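Local structure of N-acetylmuramoyl-L-alanine amidase domain-containing protein SAOUHSC_02979 (Staphylococcus aureus, 5T1Q) at residues V299-G304 against E351-I356; K294-V299 against V315-K320. The protein is probably a secreted amidase acting on bacterial cell-wall peptidoglycan, this piece joining a glucosaminidase-family region to a C-terminal CHAP domain. All blocks are in the same frame, centred on the assembly; numbering follows the deposited sequence.

Contact 1 (V299-G304 against E351-I356). With NA (sodium ion), chain E.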
loop_
_atom_site.group_PDB
_atom_site.type_symbol
_atom_site.label_atom_id
_atom_site.label_comp_id
_atom_site.label_asym_id
_atom_site.label_seq_id
_atom_site.Cartn_x
_atom_site.Cartn_y
_atom_site.Cartn_z
ATOM N N VAL A 299 -1.364 14.614 -15.483
ATOM C CA VAL A 299 -1.495 14.263 -16.896
ATOM C C VAL A 299 -2.549 13.175 -17.032
ATOM O O VAL A 299 -2.484 12.129 -16.370
ATOM C CB VAL A 299 -0.151 13.903 -17.568
ATOM C CG1 VAL A 299 0.569 12.789 -16.827
ATOM C CG2 VAL A 299 -0.363 13.533 -19.030
ATOM N N VAL A 300 -3.539 13.442 -17.881
ATOM C CA VAL A 300 -4.638 12.521 -18.059
ATOM C C VAL A 300 -4.597 11.753 -19.381
ATOM O O VAL A 300 -4.351 12.336 -20.439
ATOM C CB VAL A 300 -5.961 13.281 -17.988
ATOM C CG1 VAL A 300 -7.139 12.338 -18.228
ATOM C CG2 VAL A 300 -6.077 14.008 -16.657
ATOM N N PHE A 301 -4.880 10.448 -19.268
ATOM C CA PHE A 301 -5.018 9.507 -20.363
ATOM C C PHE A 301 -6.513 9.182 -20.449
ATOM O O PHE A 301 -7.096 8.693 -19.457
ATOM C CB PHE A 301 -4.309 8.172 -20.042
ATOM C CG PHE A 301 -2.801 8.234 -20.039
ATOM C CD1 PHE A 301 -2.115 8.776 -18.965
ATOM C CD2 PHE A 301 -2.072 7.698 -21.092
ATOM C CE1 PHE A 301 -0.726 8.809 -18.950
ATOM C CE2 PHE A 301 -0.677 7.738 -21.091
ATOM C CZ PHE A 301 -0.005 8.274 -20.016
ATOM N N GLU A 302 -7.135 9.405 -21.609
ATOM C CA GLU A 302 -8.556 9.063 -21.792
ATOM C C GLU A 302 -8.747 7.531 -21.708
ATOM O O GLU A 302 -7.782 6.766 -21.775
ATOM C CB GLU A 302 -9.085 9.573 -23.149
ATOM C CG GLU A 302 -9.028 11.095 -23.365
ATOM C CD GLU A 302 -10.050 11.877 -22.535
ATOM O OE1 GLU A 302 -10.777 11.279 -21.716
ATOM O OE2 GLU A 302 -10.163 13.114 -22.720
ATOM N N ALA A 303 -9.979 7.104 -21.470
ATOM C CA ALA A 303 -10.325 5.683 -21.427
ATOM C C ALA A 303 -9.776 4.976 -22.675
ATOM O O ALA A 303 -10.013 5.411 -23.784
ATOM C CB ALA A 303 -11.840 5.534 -21.364
ATOM N N GLY A 304 -8.980 3.935 -22.472
ATOM C CA GLY A 304 -8.371 3.191 -23.574
ATOM C C GLY A 304 -7.223 3.865 -24.321
ATOM O O GLY A 304 -6.694 3.285 -25.245
ATOM N N GLU A 351 2.044 14.985 -26.457
ATOM C CA GLU A 351 1.287 16.111 -27.012
ATOM C C GLU A 351 -0.204 15.811 -27.199
ATOM O O GLU A 351 -0.990 16.716 -27.490
ATOM C CB GLU A 351 1.953 16.576 -28.315
ATOM C CG GLU A 351 3.318 17.184 -28.015
ATOM C CD GLU A 351 4.198 17.391 -29.224
ATOM O OE1 GLU A 351 5.436 17.419 -29.030
ATOM O OE2 GLU A 351 3.669 17.533 -30.351
ATOM N N GLU A 352 -0.587 14.553 -27.008
ATOM C CA GLU A 352 -1.985 14.119 -27.166
ATOM C C GLU A 352 -2.696 13.930 -25.857
ATOM O O GLU A 352 -3.875 13.561 -25.839
ATOM C CB GLU A 352 -2.049 12.797 -27.944
ATOM C CG GLU A 352 -1.428 12.852 -29.322
ATOM C CD GLU A 352 -2.055 13.909 -30.180
ATOM O OE1 GLU A 352 -3.230 14.246 -29.933
ATOM O OE2 GLU A 352 -1.372 14.428 -31.086
ATOM N N LEU A 353 -1.986 14.150 -24.753
ATOM C CA LEU A 353 -2.570 14.016 -23.436
ATOM C C LEU A 353 -3.032 15.379 -22.931
ATOM O O LEU A 353 -2.726 16.407 -23.539
ATOM C CB LEU A 353 -1.539 13.405 -22.500
ATOM C CG LEU A 353 -0.992 12.061 -22.959
ATOM C CD1 LEU A 353 0.107 11.600 -22.029
ATOM C CD2 LEU A 353 -2.093 11.010 -23.044
ATOM N N SER A 354 -3.812 15.378 -21.841
ATOM C CA SER A 354 -4.288 16.606 -21.204
ATOM C C SER A 354 -3.541 16.838 -19.923
ATOM O O SER A 354 -3.320 15.900 -19.157
ATOM C CB SER A 354 -5.773 16.533 -20.894
ATOM O OG SER A 354 -6.508 16.584 -22.063
ATOM N N TYR A 355 -3.150 18.089 -19.700
ATOM C CA TYR A 355 -2.395 18.498 -18.510
ATOM C C TYR A 355 -3.213 19.472 -17.681
ATOM O O TYR A 355 -3.637 20.497 -18.185
ATOM C CB TYR A 355 -1.088 19.123 -18.935
ATOM C CG TYR A 355 -0.265 18.147 -19.750
ATOM C CD1 TYR A 355 -0.468 18.018 -21.136
ATOM C CD2 TYR A 355 0.661 17.306 -19.138
ATOM C CE1 TYR A 355 0.240 17.081 -21.881
ATOM C CE2 TYR A 355 1.378 16.381 -19.878
ATOM C CZ TYR A 355 1.156 16.266 -21.248
ATOM O OH TYR A 355 1.874 15.368 -21.987
ATOM N N ILE A 356 -3.444 19.134 -16.414
ATOM C CA ILE A 356 -4.212 19.981 -15.511
ATOM C C ILE A 356 -3.274 20.693 -14.555
ATOM O O ILE A 356 -2.534 20.043 -13.804
ATOM C CB ILE A 356 -5.200 19.140 -14.670
ATOM C CG1 ILE A 356 -6.119 18.298 -15.569
ATOM C CG2 ILE A 356 -6.040 20.041 -13.758
ATOM C CD1 ILE A 356 -6.890 17.221 -14.821
HETATM NA NA NA E . -12.078 12.965 -20.172
HETATM O O HOH W 1 -12.401 14.176 -22.410
HETATM O O HOH W 2 -13.828 11.516 -20.324
#
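Val299, Val300 and Leu353 account for more than half of the 340 Å² that the two segments bury between them. Leu353 does this with both ends of its fork. Its CG stands anti to the carbonyl carbon (chi1 -57°), and the methyls then part: CD1 meets Val299 CG2 at 3.6 Å, while CD2 lies over one face of the Phe301 ring, 4.1 Å from the ring centroid and 23° off its normal, a CH-pi contact displaced toward the rim. Val299 CG2 is shared, because it also comes to 3.4 Å from Tyr355 CE2; the two side chains run side by side and point the same way, and Tyr355 OH is hydrogen-bonded to Ala350 O.

Val300 works on the other face of the sheet, with CG2 3.8 Å from Ile356 CD1, and Trp278 of helix 278-284 touches both residues. The backbone evidence defines an antiparallel ladder: Val300 N donates to Ser354 O at 2.8 Å and an almost straight 172°, whereas the return bond from Ser354 N to Val300 O, at 3.4 Å, is weak. Val299 CA-H also points to Ser354 O, and Val299 faces Tyr355 as the non-hydrogen-bonded pair next to the hydrogen-bonded pair Val300-Ser354. Strands 298-301 and 354-357 are thus adjacent antiparallel strands at the core of the CHAP domain, whose fold is papain-like.

Past the strand end, Glu302 bends at chi2 and binds the sodium ion through OE1 at 2.6 Å; water 1, held by OE2, and water 2 share the ion with His276 O, Asn279 OD1 and Asn280 OD1. Asn279 ND2 is also hydrogen-bonded to Ser354 OG, which places the serine in the second shell of the site.

Contact 2 (K294-V299 against V315-K320)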
loop_
_atom_site.group_PDB
_atom_site.type_symbol
_atom_site.label_atom_id
_atom_site.label_comp_id
_atom_site.label_asym_id
_atom_site.label_seq_id
_atom_site.Cartn_x
_atom_site.Cartn_y
_atom_site.Cartn_z
ATOM N N LYS A 294 3.326 20.085 -19.152
ATOM C CA LYS A 294 3.717 21.041 -18.137
ATOM C C LYS A 294 4.162 20.362 -16.858
ATOM O O LYS A 294 3.515 19.433 -16.351
ATOM C CB LYS A 294 2.550 21.972 -17.868
ATOM C CG LYS A 294 2.843 23.125 -16.934
ATOM C CD LYS A 294 1.611 24.003 -16.842
ATOM C CE LYS A 294 1.757 25.048 -15.772
ATOM N NZ LYS A 294 0.545 25.910 -15.835
ATOM N N ARG A 295 5.269 20.863 -16.333
ATOM C CA ARG A 295 5.880 20.345 -15.129
ATOM C C ARG A 295 4.926 20.463 -13.940
ATOM O O ARG A 295 4.312 21.496 -13.742
ATOM C CB ARG A 295 7.180 21.107 -14.857
ATOM C CG ARG A 295 7.999 20.584 -13.699
ATOM C CD ARG A 295 9.307 21.344 -13.589
ATOM N NE ARG A 295 10.118 20.832 -12.493
ATOM C CZ ARG A 295 10.151 21.349 -11.264
ATOM N NH1 ARG A 295 10.936 20.796 -10.342
ATOM N NH2 ARG A 295 9.416 22.423 -10.941
ATOM N N HIS A 296 4.804 19.372 -13.189
ATOM C CA HIS A 296 3.942 19.271 -12.004
ATOM C C HIS A 296 2.441 19.382 -12.240
ATOM O O HIS A 296 1.657 19.658 -11.312
ATOM C CB HIS A 296 4.390 20.224 -10.879
ATOM C CG HIS A 296 5.770 19.937 -10.372
ATOM N ND1 HIS A 296 6.522 20.868 -9.697
ATOM C CD2 HIS A 296 6.561 18.845 -10.508
ATOM C CE1 HIS A 296 7.691 20.341 -9.377
ATOM N NE2 HIS A 296 7.738 19.111 -9.853
ATOM N N ALA A 297 2.034 19.134 -13.469
ATOM C CA ALA A 297 0.645 19.089 -13.803
ATOM C C ALA A 297 0.212 17.643 -13.657
ATOM O O ALA A 297 1.049 16.736 -13.641
ATOM C CB ALA A 297 0.435 19.548 -15.236
ATOM N N ALA A 298 -1.087 17.435 -13.492
ATOM C CA ALA A 298 -1.655 16.090 -13.534
ATOM C C ALA A 298 -1.801 15.786 -15.033
ATOM O O ALA A 298 -2.278 16.642 -15.780
ATOM C CB ALA A 298 -3.014 16.055 -12.862
ATOM N N VAL A 299 -1.364 14.614 -15.483
ATOM C CA VAL A 299 -1.495 14.263 -16.896
ATOM C C VAL A 299 -2.549 13.175 -17.032
ATOM O O VAL A 299 -2.484 12.129 -16.370
ATOM C CB VAL A 299 -0.151 13.903 -17.568
ATOM C CG1 VAL A 299 0.569 12.789 -16.827
ATOM C CG2 VAL A 299 -0.363 13.533 -19.030
ATOM N N VAL A 315 -4.381 8.476 -14.756
ATOM C CA VAL A 315 -3.858 9.782 -14.418
ATOM C C VAL A 315 -2.491 9.605 -13.741
ATOM O O VAL A 315 -2.272 8.667 -12.970
ATOM C CB VAL A 315 -4.871 10.639 -13.608
ATOM C CG1 VAL A 315 -5.132 10.058 -12.220
ATOM C CG2 VAL A 315 -4.402 12.069 -13.492
ATOM N N ALA A 316 -1.571 10.512 -14.056
ATOM C CA ALA A 316 -0.204 10.476 -13.542
ATOM C C ALA A 316 0.266 11.884 -13.263
ATOM O O ALA A 316 -0.424 12.847 -13.604
ATOM C CB ALA A 316 0.717 9.805 -14.544
ATOM N N PHE A 317 1.423 12.004 -12.623
ATOM C CA PHE A 317 1.997 13.296 -12.267
ATOM C C PHE A 317 3.222 13.578 -13.129
ATOM O O PHE A 317 4.091 12.721 -13.251
ATOM C CB PHE A 317 2.378 13.287 -10.781
ATOM C CG PHE A 317 3.002 14.573 -10.301
ATOM C CD1 PHE A 317 2.212 15.645 -9.945
ATOM C CD2 PHE A 317 4.378 14.709 -10.212
ATOM C CE1 PHE A 317 2.771 16.839 -9.501
ATOM C CE2 PHE A 317 4.951 15.905 -9.785
ATOM C CZ PHE A 317 4.140 16.969 -9.419
ATOM N N VAL A 318 3.295 14.766 -13.729
ATOM C CA VAL A 318 4.437 15.139 -14.562
ATOM C C VAL A 318 5.629 15.589 -13.685
ATOM O O VAL A 318 5.603 16.674 -13.099
ATOM C CB VAL A 318 4.087 16.275 -15.543
ATOM C CG1 VAL A 318 5.293 16.647 -16.406
ATOM C CG2 VAL A 318 2.914 15.883 -16.419
ATOM N N GLU A 319 6.662 14.747 -13.597
ATOM C CA GLU A 319 7.865 15.079 -12.830
ATOM C C GLU A 319 8.784 16.015 -13.621
ATOM O O GLU A 319 9.443 16.873 -13.052
ATOM C CB GLU A 319 8.661 13.824 -12.477
ATOM C CG GLU A 319 7.933 12.806 -11.616
ATOM C CD GLU A 319 7.738 13.225 -10.161
ATOM O OE1 GLU A 319 8.302 14.264 -9.720
ATOM O OE2 GLU A 319 7.032 12.483 -9.437
ATOM N N LYS A 320 8.825 15.839 -14.932
ATOM C CA LYS A 320 9.715 16.630 -15.780
ATOM C C LYS A 320 9.225 16.693 -17.209
ATOM O O LYS A 320 8.618 15.754 -17.708
ATOM C CB LYS A 320 11.104 15.979 -15.783
ATOM C CG LYS A 320 12.173 16.737 -16.554
ATOM C CD LYS A 320 13.500 15.987 -16.520
ATOM C CE LYS A 320 14.570 16.700 -17.317
ATOM N NZ LYS A 320 15.822 15.918 -17.225
HETATM O O HOH W 3 11.526 18.799 -13.583
HETATM O O HOH W 4 9.334 16.796 -10.130
#
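Glu319 O is gripped by two waters that tie it to Arg295 and His296 across the contact. Water 3 accepts from Arg295 NE at 2.7 Å, in the plane of the guanidinium, and donates to Glu319 O. Water 4 lies 2.8 Å from His296 NE2, in the plane of the imidazole, and donates to both Glu319 O and Glu319 OE1; the carboxylate is held further by Ser330 and by a salt bridge to Arg260.

His296 also packs on Phe317: its CD2 comes to 3.3 Å from Phe317 CZ. The two ring planes differ by only 21°, yet their centroids are 5.2 Å apart, so the rings are slid and barely overlap. The ring that His296 does stack with is that of Phe264, and Arg295 CG sits over the centre of one imidazole face.

Val318 buries the most surface here. It points at the type II turn from Lys294 to Ala297, with CG1 3.3 Å from Lys294 O and CG2 packed on Val299 CB. Positive phi at His296 (65°) fits the third position of that turn. There the backbone of Val318 is held by two successive residues: His296 N donates to Val318 O in a distinctly bent bond of 2.8 Å, and Val318 N donates almost straight to Ala297 O at 3.0 Å. The regular ladder follows, with Ala298-Phe317 the non-hydrogen-bonded pair and Val299-Ala316 the hydrogen-bonded one, Val299 N reaching Ala316 O at 2.7 Å and Ala316 N returning a bond to Val299 O.

Beyond Val318, Glu319 and Lys320 both face Val328, forming a classic beta bulge. Val315, at the other end, touches Cys253 of helix 253-262. Antiparallel strands packed against a helix bearing a cysteine, probably the nucleophile of a Cys-His-Glu triad, are the hallmark of the CHAP domain and its papain-like relatives.

Contacts 1 and 2 lie on the two edges of one strand, 298-301, which pairs with 354-357 in the first and with 314-321 in the second; their centres are 10 Å apart and both share Val299. A probable hydrogen bond from Ile356 N to Ala298 O continues the ladder of contact 1 into residues of contact 2, and Tyr355 packs on Val318. All touching residues of contact 1 are buried, and its side-chain chemistry is chiefly aliphatic and CH-pi, with the sodium site just past the strand end. Contact 2 has the fuller set of backbone bonds and reaches the surface at Arg295, where waters mediate the polar links.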